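Local structure of cGAS/DncV-like nucleotidyltransferase in E. coli homolog (Elizabethkingia meningoseptica ATCC 13253 = NBRC 12535, 6E0N) at the APC/GTP site and the guanosine-5'-triphosphate site. The protein synthesises cyclic dinucleotide second messengers from nucleoside triphosphates, as the CD-NTase of a CBASS system that defends bacteria against phage. Coordinates in Å, arbitrary orientation; residue numbers count along the deposited sequence, not the author numbering.

Site 1 is the nucleotidyltransferase active centre, where GTP with its magnesium ion and the ATP analogue APC lie side by side; site 2 holds another GTP by its phosphates. The centres of their C-alpha atoms are about 16 Å apart. Two segments join them. Helix 188-205 gives Lys197 and Tyr201 to site 1 and Arg191 and Arg194 to site 2, while Asn53 of site 2 lies in sequence between Asn52 and Thr54 of site 1. Binding at site 2 could therefore influence the active centre, but the structure alone does not show such coupling, and this GTP may simply reflect its supply during crystallisation.

Site 1: the APC/GTP site. Residues 47-49, 52, 54-55, 63, 120-123, 136, 138, 159, 167-169, 197, 201, 216-217, 220. With APC (diphosphomethylphosphonic acid adenosyl ester), chain B; GTP (guanosine-5'-triphosphate), chain C; MG (magnesium ion), chain D.
Phe217 lays its ring flat on one face of the GTP guanine, the six-membered ring centroids 3.5 Å apart and the planes 9° from parallel; the adenine of APC, a poorly ordered ligand, lies over the opposite face. Phe217 CG is anti to the backbone N (chi1 177°), which turns the ring from helix 216-224 onto the base. Phe159 instead points an edge, CE1 and CZ, at the other face of the APC adenine, its ring plane turned 84° from that of the base. Its own two faces are held by Ile167 CB and Ile138 CG2, branched aliphatic side chains that pack well on a flat ring. At the adenine edge, Gln47 donates from NE2 to APC N3 (2.8 Å), close to its amide plane.

Magnesium is near octahedral, with Asp63 OD2, one oxygen from each GTP phosphate (O1A, O1B, O3G) and two waters. The other carboxylate oxygen, Asp63 OD1, receives the APC 3'-hydroxyl O3' at 2.8 Å from above its plane, while Asp136 OD2 takes O3' on its anti lone pair at 2.9 Å. Ser49 N, at the start of helix 48-52, donates to the GTP beta-phosphate O1B (2.7 Å). Lys197 NZ forms a salt bridge with gamma-phosphate O1G at 3.1 Å, its charge probably offsetting the triphosphate's, and is steadied by Thr54 O and Ser216 OG; Ser216 in turn donates to Glu220 OE2. On APC, the backbone N of Lys122 donates a hydrogen bond to the beta-phosphate O2B.

APC O3' lies 4.5 Å from GTP PA, roughly opposite the leaving O3A. The two carboxylates may favour its deprotonation. The site thus places acceptor and donor nucleotides for the phosphodiester bond formation that builds the cyclic dinucleotide.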
loop_
_atom_site.group_PDB
_atom_site.type_symbol
_atom_site.label_atom_id
_atom_site.label_comp_id
_atom_site.label_asym_id
_atom_site.label_seq_id
_atom_site.Cartn_x
_atom_site.Cartn_y
_atom_site.Cartn_z
ATOM N N GLN A 47 5.713 -0.605 5.263
ATOM C CA GLN A 47 4.724 -1.129 4.337
ATOM C C GLN A 47 4.329 0.014 3.408
ATOM O O GLN A 47 4.856 1.115 3.488
ATOM C CB GLN A 47 3.514 -1.703 5.079
ATOM C CG GLN A 47 2.683 -0.667 5.757
ATOM C CD GLN A 47 1.408 -1.247 6.321
ATOM O OE1 GLN A 47 1.262 -2.465 6.421
ATOM N NE2 GLN A 47 0.473 -0.378 6.692
ATOM N N GLY A 48 3.393 -0.251 2.527
ATOM C CA GLY A 48 2.878 0.779 1.650
ATOM C C GLY A 48 3.864 1.155 0.555
ATOM O O GLY A 48 4.802 0.419 0.231
ATOM N N SER A 49 3.642 2.347 -0.005
ATOM C CA SER A 49 4.267 2.705 -1.277
ATOM C C SER A 49 5.791 2.713 -1.180
ATOM O O SER A 49 6.482 2.388 -2.156
ATOM C CB SER A 49 3.755 4.078 -1.725
ATOM O OG SER A 49 4.145 5.088 -0.807
ATOM N N ASN A 52 6.795 -1.090 -1.256
ATOM C CA ASN A 52 6.532 -1.719 -2.541
ATOM C C ASN A 52 7.063 -0.909 -3.717
ATOM O O ASN A 52 6.994 -1.379 -4.856
ATOM C CB ASN A 52 5.026 -1.949 -2.687
ATOM C CG ASN A 52 4.437 -2.686 -1.493
ATOM O OD1 ASN A 52 4.983 -3.688 -1.037
ATOM N ND2 ASN A 52 3.322 -2.184 -0.979
ATOM N N THR A 54 6.032 2.103 -5.046
ATOM C CA THR A 54 4.937 2.529 -5.911
ATOM C C THR A 54 4.578 3.999 -5.723
ATOM O O THR A 54 3.462 4.406 -6.056
ATOM C CB THR A 54 3.707 1.651 -5.682
ATOM O OG1 THR A 54 3.301 1.747 -4.310
ATOM C CG2 THR A 54 4.012 0.198 -6.008
ATOM N N ASN A 55 5.499 4.806 -5.210
ATOM C CA ASN A 55 5.233 6.221 -4.991
ATOM C C ASN A 55 5.251 6.992 -6.304
ATOM O O ASN A 55 6.151 6.815 -7.134
ATOM C CB ASN A 55 6.290 6.814 -4.064
ATOM C CG ASN A 55 5.985 6.581 -2.602
ATOM O OD1 ASN A 55 4.871 6.832 -2.143
ATOM N ND2 ASN A 55 6.974 6.094 -1.859
ATOM N N ASP A 63 4.876 4.853 5.537
ATOM C CA ASP A 63 4.137 4.025 6.484
ATOM C C ASP A 63 5.131 3.162 7.251
ATOM O O ASP A 63 5.712 2.227 6.693
ATOM C CB ASP A 63 3.122 3.162 5.743
ATOM C CG ASP A 63 2.162 3.988 4.910
ATOM O OD1 ASP A 63 1.604 4.965 5.451
ATOM O OD2 ASP A 63 1.978 3.673 3.714
ATOM N N LYS A 120 -4.615 9.464 14.580
ATOM C CA LYS A 120 -5.533 9.214 13.479
ATOM C C LYS A 120 -6.292 7.915 13.739
ATOM O O LYS A 120 -5.995 7.166 14.674
ATOM C CB LYS A 120 -4.782 9.147 12.140
ATOM C CG LYS A 120 -3.875 10.335 11.856
ATOM C CD LYS A 120 -4.578 11.431 11.048
ATOM C CE LYS A 120 -5.128 10.897 9.724
ATOM N NZ LYS A 120 -4.590 11.601 8.521
ATOM N N ASN A 121 -7.281 7.645 12.883
ATOM C CA ASN A 121 -8.147 6.488 13.084
ATOM C C ASN A 121 -7.355 5.187 13.069
ATOM O O ASN A 121 -7.635 4.277 13.858
ATOM C CB ASN A 121 -9.233 6.465 12.005
ATOM C CG ASN A 121 -10.321 5.451 12.290
ATOM O OD1 ASN A 121 -10.692 5.225 13.440
ATOM N ND2 ASN A 121 -10.839 4.830 11.235
ATOM N N LYS A 122 -6.367 5.074 12.179
ATOM C CA LYS A 122 -5.662 3.809 11.981
ATOM C C LYS A 122 -4.162 3.902 12.241
ATOM O O LYS A 122 -3.440 2.924 11.998
ATOM C CB LYS A 122 -5.903 3.273 10.564
ATOM C CG LYS A 122 -7.342 2.869 10.261
ATOM C CD LYS A 122 -7.474 2.309 8.845
ATOM C CE LYS A 122 -8.931 2.158 8.424
ATOM N NZ LYS A 122 -9.046 1.676 7.017
ATOM N N CYS A 123 -3.671 5.032 12.733
ATOM C CA CYS A 123 -2.237 5.206 12.939
ATOM C C CYS A 123 -2.015 6.422 13.830
ATOM O O CYS A 123 -2.959 7.106 14.238
ATOM C CB CYS A 123 -1.520 5.386 11.600
ATOM S SG CYS A 123 -1.945 6.925 10.738
ATOM N N ASP A 136 3.245 7.905 8.857
ATOM C CA ASP A 136 2.155 7.252 9.564
ATOM C C ASP A 136 2.769 6.073 10.313
ATOM O O ASP A 136 3.281 5.137 9.691
ATOM C CB ASP A 136 1.086 6.772 8.582
ATOM C CG ASP A 136 0.296 7.909 7.991
ATOM O OD1 ASP A 136 0.419 9.045 8.491
ATOM O OD2 ASP A 136 -0.456 7.662 7.026
ATOM N N ILE A 138 2.242 2.839 12.532
ATOM C CA ILE A 138 1.149 1.880 12.654
ATOM C C ILE A 138 1.493 0.868 13.737
ATOM O O ILE A 138 2.108 -0.165 13.436
ATOM C CB ILE A 138 0.882 1.182 11.311
ATOM C CG1 ILE A 138 0.642 2.228 10.220
ATOM C CG2 ILE A 138 -0.314 0.247 11.413
ATOM C CD1 ILE A 138 0.716 1.679 8.822
ATOM N N PHE A 159 -4.319 -4.684 13.750
ATOM C CA PHE A 159 -4.503 -3.546 14.635
ATOM C C PHE A 159 -5.981 -3.181 14.617
ATOM O O PHE A 159 -6.781 -3.769 13.884
ATOM C CB PHE A 159 -3.560 -2.387 14.280
ATOM C CG PHE A 159 -3.697 -1.887 12.878
ATOM C CD1 PHE A 159 -2.994 -2.483 11.844
ATOM C CD2 PHE A 159 -4.505 -0.798 12.597
ATOM C CE1 PHE A 159 -3.109 -2.015 10.548
ATOM C CE2 PHE A 159 -4.621 -0.323 11.305
ATOM C CZ PHE A 159 -3.923 -0.933 10.278
ATOM N N ILE A 167 -8.319 -4.402 11.683
ATOM C CA ILE A 167 -7.608 -4.250 10.419
ATOM C C ILE A 167 -6.532 -5.326 10.360
ATOM O O ILE A 167 -5.691 -5.425 11.261
ATOM C CB ILE A 167 -6.985 -2.850 10.296
ATOM C CG1 ILE A 167 -8.007 -1.764 10.628
ATOM C CG2 ILE A 167 -6.415 -2.652 8.892
ATOM C CD1 ILE A 167 -9.216 -1.761 9.749
ATOM N N ILE A 168 -6.561 -6.136 9.303
ATOM C CA ILE A 168 -5.641 -7.254 9.119
ATOM C C ILE A 168 -4.896 -7.058 7.808
ATOM O O ILE A 168 -5.495 -6.675 6.797
ATOM C CB ILE A 168 -6.384 -8.609 9.157
ATOM C CG1 ILE A 168 -6.836 -8.890 10.599
ATOM C CG2 ILE A 168 -5.518 -9.711 8.600
ATOM C CD1 ILE A 168 -7.702 -10.110 10.759
ATOM N N SER A 169 -3.590 -7.323 7.827
ATOM C CA SER A 169 -2.732 -7.065 6.680
ATOM C C SER A 169 -1.658 -8.140 6.620
ATOM O O SER A 169 -1.254 -8.690 7.648
ATOM C CB SER A 169 -2.087 -5.675 6.796
ATOM O OG SER A 169 -1.244 -5.389 5.696
ATOM N N LYS A 197 -1.962 4.848 -10.700
ATOM C CA LYS A 197 -2.019 5.735 -9.541
ATOM C C LYS A 197 -1.952 7.197 -9.964
ATOM O O LYS A 197 -2.652 8.047 -9.397
ATOM C CB LYS A 197 -0.900 5.400 -8.555
ATOM C CG LYS A 197 -1.132 4.103 -7.793
ATOM C CD LYS A 197 0.012 3.778 -6.836
ATOM C CE LYS A 197 0.078 4.771 -5.680
ATOM N NZ LYS A 197 1.045 4.330 -4.632
ATOM N N TYR A 201 -4.918 9.970 -9.201
ATOM C CA TYR A 201 -4.763 11.278 -8.572
ATOM C C TYR A 201 -5.293 12.389 -9.469
ATOM O O TYR A 201 -5.905 13.347 -8.981
ATOM C CB TYR A 201 -3.295 11.527 -8.218
ATOM C CG TYR A 201 -2.820 10.773 -6.996
ATOM C CD1 TYR A 201 -3.515 10.846 -5.793
ATOM C CD2 TYR A 201 -1.679 9.982 -7.045
ATOM C CE1 TYR A 201 -3.084 10.156 -4.672
ATOM C CE2 TYR A 201 -1.241 9.289 -5.930
ATOM C CZ TYR A 201 -1.947 9.379 -4.747
ATOM O OH TYR A 201 -1.516 8.691 -3.633
ATOM N N SER A 216 -4.500 2.677 -3.429
ATOM C CA SER A 216 -3.275 2.089 -3.968
ATOM C C SER A 216 -3.311 0.570 -3.841
ATOM O O SER A 216 -3.005 -0.154 -4.796
ATOM C CB SER A 216 -2.058 2.666 -3.247
ATOM O OG SER A 216 -0.855 2.168 -3.806
ATOM N N PHE A 217 -3.687 0.070 -2.662
ATOM C CA PHE A 217 -3.799 -1.370 -2.462
ATOM C C PHE A 217 -4.737 -1.996 -3.489
ATOM O O PHE A 217 -4.412 -3.019 -4.101
ATOM C CB PHE A 217 -4.294 -1.651 -1.042
ATOM C CG PHE A 217 -4.518 -3.103 -0.755
ATOM C CD1 PHE A 217 -3.457 -3.921 -0.432
ATOM C CD2 PHE A 217 -5.786 -3.651 -0.813
ATOM C CE1 PHE A 217 -3.652 -5.260 -0.171
ATOM C CE2 PHE A 217 -5.986 -4.988 -0.550
ATOM C CZ PHE A 217 -4.917 -5.793 -0.228
ATOM N N GLU A 220 -3.160 -2.071 -6.903
ATOM C CA GLU A 220 -2.118 -3.090 -6.943
ATOM C C GLU A 220 -2.709 -4.485 -7.095
ATOM O O GLU A 220 -2.174 -5.314 -7.840
ATOM C CB GLU A 220 -1.250 -2.989 -5.688
ATOM C CG GLU A 220 -0.357 -1.758 -5.695
ATOM C CD GLU A 220 0.379 -1.551 -4.389
ATOM O OE1 GLU A 220 0.890 -2.536 -3.822
ATOM O OE2 GLU A 220 0.435 -0.394 -3.926
HETATM P PG APC B . -8.558 9.467 9.516
HETATM O O1G APC B . -7.826 10.242 8.446
HETATM O O2G APC B . -8.063 9.870 10.885
HETATM O O3G APC B . -10.037 9.751 9.407
HETATM P PB APC B . -6.861 7.301 8.815
HETATM O O1B APC B . -6.000 8.351 8.220
HETATM O O2B APC B . -6.172 6.459 9.825
HETATM O O3B APC B . -8.305 7.861 9.300
HETATM P PA APC B . -5.742 6.083 6.233
HETATM O O1A APC B . -5.155 7.441 6.016
HETATM O O2A APC B . -6.204 5.500 4.881
HETATM C C3A APC B . -7.204 6.258 7.401
HETATM O "O5'" APC B . -4.725 4.977 6.903
HETATM C "C5'" APC B . -3.760 5.500 7.754
HETATM C "C4'" APC B . -2.515 4.584 7.650
HETATM O "O4'" APC B . -2.802 3.432 8.178
HETATM C "C3'" APC B . -2.201 4.339 6.162
HETATM O "O3'" APC B . -1.178 5.144 5.776
HETATM C "C2'" APC B . -1.796 2.856 6.106
HETATM O "O2'" APC B . -0.303 2.752 6.137
HETATM C "C1'" APC B . -2.301 2.288 7.162
HETATM N N9 APC B . -3.449 1.485 6.765
HETATM C C8 APC B . -4.699 1.793 6.372
HETATM N N7 APC B . -5.355 0.653 6.118
HETATM C C5 APC B . -4.513 -0.365 6.354
HETATM C C6 APC B . -4.652 -1.736 6.262
HETATM N N6 APC B . -5.743 -2.608 5.881
HETATM N N1 APC B . -3.640 -2.534 6.561
HETATM C C2 APC B . -2.464 -2.004 6.961
HETATM N N3 APC B . -2.333 -0.663 7.054
HETATM C C4 APC B . -3.348 0.151 6.750
HETATM P PG GTP C . -0.109 5.521 -1.121
HETATM O O1G GTP C . 0.733 6.238 -2.153
HETATM O O2G GTP C . -1.544 5.962 -1.273
HETATM O O3G GTP C . 0.386 5.844 0.272
HETATM O O3B GTP C . -0.030 3.942 -1.425
HETATM P PB GTP C . 0.334 2.840 -0.314
HETATM O O1B GTP C . 1.306 3.390 0.707
HETATM O O2B GTP C . 0.887 1.633 -1.032
HETATM O O3A GTP C . -1.047 2.410 0.385
HETATM P PA GTP C . -1.505 2.961 1.829
HETATM O O1A GTP C . -0.680 4.151 2.265
HETATM O O2A GTP C . -2.977 3.297 1.800
HETATM O "O5'" GTP C . -1.255 1.722 2.818
HETATM C "C5'" GTP C . 0.041 1.248 3.025
HETATM C "C4'" GTP C . 0.029 -0.262 3.022
HETATM O "O4'" GTP C . -0.969 -0.714 3.956
HETATM C "C3'" GTP C . -0.257 -0.977 1.694
HETATM O "O3'" GTP C . 0.891 -1.270 0.973
HETATM C "C2'" GTP C . -0.915 -2.291 2.185
HETATM O "O2'" GTP C . 0.095 -3.239 2.393
HETATM C "C1'" GTP C . -1.613 -1.895 3.497
HETATM N N9 GTP C . -3.029 -1.658 3.187
HETATM C C8 GTP C . -3.629 -0.449 2.975
HETATM N N7 GTP C . -4.937 -0.663 2.707
HETATM C C5 GTP C . -5.176 -1.995 2.754
HETATM C C6 GTP C . -6.322 -2.757 2.563
HETATM O O6 GTP C . -7.390 -2.212 2.293
HETATM N N1 GTP C . -6.252 -4.131 2.676
HETATM C C2 GTP C . -5.050 -4.738 2.980
HETATM N N2 GTP C . -4.973 -6.061 3.087
HETATM N N3 GTP C . -3.916 -3.981 3.163
HETATM C C4 GTP C . -3.979 -2.632 3.054
HETATM MG MG MG D . 1.207 4.969 2.132
HETATM O O HOH W 1 0.940 6.437 3.487
HETATM O O HOH W 2 3.223 5.475 1.634
HETATM O O HOH W 3 2.234 -2.880 1.931
HETATM O O HOH W 4 -4.007 1.652 -0.133
HETATM O O HOH W 5 -0.623 -0.924 -1.183
#

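Site 2: the guanosine-5'-triphosphate site. Residues 14, 53, 187, 191, 194. With GTP (guanosine-5'-triphosphate), chain E.
Salt bridges dominate this basic triphosphate-binding patch: three arginines converge on the GTP gamma-phosphate, and each of its terminal oxygens accepts from two of them. Arg187 and Arg191 grip side-on, using NE and NH2. Arg187 reaches O3G with NE at 2.8 Å and O2G with NH2, its chain bent at chi3 (55°) to turn the guanidinium edge inward. Arg191, extended from CG to NE, donates from NE to O1G at 2.8 Å along a nearly straight bond (170° at H) and from NH2 to O3G. Arg194 approaches end-on, NH1 to O1G at 2.9 Å and NH2 to O2G at 3.2 Å. Flat, multidentate arginine suits this tripod of charged oxygens.

Among the hydrogen bonds within the protein, the backbone carbonyl O of Asn53 receives both NE and NH2 of Arg194 at 2.9 Å, fixing that guanidinium's rotation. Through water, Asn53 ND2 reaches O2G, O2A and O3A by water 7, and Arg187 O reaches O2G by water 6.

Aliphatic carbons pack against the guanidinium faces: Pro14 CG sits 3.6 Å above the plane of Arg194, and Arg187 CB covers Arg191.

The protein hides 190 of the ligand's 633 Å², and the contacts described all involve phosphates, so none reads the guanine; any regulatory role is conjecture from structure alone.

Arg191 and Arg194 on helix 188-205 and Arg187 just before its start form one wall; Asn53, following helix 48-52, and the Pro14 loop complete it.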
loop_
_atom_site.group_PDB
_atom_site.type_symbol
_atom_site.label_atom_id
_atom_site.label_comp_id
_atom_site.label_asym_id
_atom_site.label_seq_id
_atom_site.Cartn_x
_atom_site.Cartn_y
_atom_site.Cartn_z
ATOM N N PRO A 14 9.202 5.670 -10.301
ATOM C CA PRO A 14 8.991 6.064 -8.901
ATOM C C PRO A 14 9.424 7.505 -8.692
ATOM O O PRO A 14 10.401 7.967 -9.285
ATOM C CB PRO A 14 9.883 5.096 -8.109
ATOM C CG PRO A 14 10.270 4.013 -9.066
ATOM C CD PRO A 14 10.232 4.628 -10.444
ATOM N N ASN A 53 7.597 0.285 -3.465
ATOM C CA ASN A 53 8.189 1.137 -4.500
ATOM C C ASN A 53 7.150 1.566 -5.535
ATOM O O ASN A 53 7.355 1.446 -6.746
ATOM C CB ASN A 53 9.397 0.474 -5.165
ATOM C CG ASN A 53 10.303 1.475 -5.857
ATOM O OD1 ASN A 53 10.356 2.646 -5.481
ATOM N ND2 ASN A 53 11.013 1.022 -6.880
ATOM N N ARG A 187 9.427 -5.786 -15.635
ATOM C CA ARG A 187 9.287 -4.682 -14.690
ATOM C C ARG A 187 8.038 -3.847 -14.953
ATOM O O ARG A 187 7.891 -2.760 -14.381
ATOM C CB ARG A 187 10.549 -3.813 -14.648
ATOM C CG ARG A 187 11.835 -4.645 -14.615
ATOM C CD ARG A 187 12.997 -3.925 -13.927
ATOM N NE ARG A 187 12.608 -3.506 -12.586
ATOM C CZ ARG A 187 12.489 -4.325 -11.546
ATOM N NH1 ARG A 187 12.751 -5.618 -11.681
ATOM N NH2 ARG A 187 12.107 -3.848 -10.371
ATOM N N ARG A 191 5.245 -0.699 -12.917
ATOM C CA ARG A 191 5.173 0.483 -13.768
ATOM C C ARG A 191 3.737 0.785 -14.168
ATOM O O ARG A 191 3.335 1.953 -14.207
ATOM C CB ARG A 191 6.095 0.309 -14.977
ATOM C CG ARG A 191 7.556 0.420 -14.565
ATOM C CD ARG A 191 8.553 0.120 -15.664
ATOM N NE ARG A 191 9.894 -0.012 -15.090
ATOM C CZ ARG A 191 10.986 -0.321 -15.778
ATOM N NH1 ARG A 191 10.912 -0.525 -17.084
ATOM N NH2 ARG A 191 12.152 -0.429 -15.155
ATOM N N ARG A 194 1.968 2.231 -11.150
ATOM C CA ARG A 194 2.307 3.638 -10.964
ATOM C C ARG A 194 1.546 4.519 -11.946
ATOM O O ARG A 194 1.041 5.583 -11.570
ATOM C CB ARG A 194 3.815 3.839 -11.089
ATOM C CG ARG A 194 4.613 3.179 -9.978
ATOM C CD ARG A 194 6.123 3.458 -10.113
ATOM N NE ARG A 194 6.906 2.430 -9.433
ATOM C CZ ARG A 194 7.767 1.619 -10.038
ATOM N NH1 ARG A 194 8.001 1.727 -11.344
ATOM N NH2 ARG A 194 8.416 0.709 -9.331
HETATM P PG GTP E . 11.414 -0.129 -11.431
HETATM O O1G GTP E . 10.460 0.528 -12.399
HETATM O O2G GTP E . 10.671 -1.185 -10.646
HETATM O O3G GTP E . 12.586 -0.722 -12.182
HETATM O O3B GTP E . 11.906 1.013 -10.398
HETATM P PB GTP E . 13.357 1.153 -9.714
HETATM O O1B GTP E . 13.398 2.412 -8.889
HETATM O O2B GTP E . 14.446 1.147 -10.752
HETATM O O3A GTP E . 13.470 -0.107 -8.720
HETATM P PA GTP E . 14.511 -1.302 -8.942
HETATM O O1A GTP E . 14.860 -1.470 -10.404
HETATM O O2A GTP E . 13.924 -2.583 -8.394
HETATM O "O5'" GTP E . 15.823 -0.962 -8.083
HETATM C "C5'" GTP E . 15.812 -1.097 -6.686
HETATM C "C4'" GTP E . 17.216 -0.805 -6.195
HETATM O "O4'" GTP E . 18.012 -2.002 -6.264
HETATM C "C3'" GTP E . 17.958 0.243 -7.037
HETATM O "O3'" GTP E . 18.744 1.032 -6.179
HETATM C "C2'" GTP E . 18.871 -0.563 -7.980
HETATM O "O2'" GTP E . 20.037 0.117 -8.287
HETATM C "C1'" GTP E . 19.146 -1.827 -7.145
HETATM N N9 GTP E . 19.419 -3.049 -7.888
HETATM C C8 GTP E . 19.496 -3.171 -9.234
HETATM N N7 GTP E . 19.807 -4.451 -9.526
HETATM C C5 GTP E . 19.957 -5.136 -8.368
HETATM C C6 GTP E . 20.271 -6.462 -8.095
HETATM O O6 GTP E . 20.477 -7.258 -9.011
HETATM N N1 GTP E . 20.354 -6.882 -6.785
HETATM C C2 GTP E . 20.122 -5.987 -5.758
HETATM N N2 GTP E . 20.202 -6.401 -4.501
HETATM N N3 GTP E . 19.810 -4.671 -6.033
HETATM C C4 GTP E . 19.727 -4.255 -7.322
HETATM O O HOH W 6 8.747 -2.671 -11.742
HETATM O O HOH W 7 11.064 -1.711 -7.935
#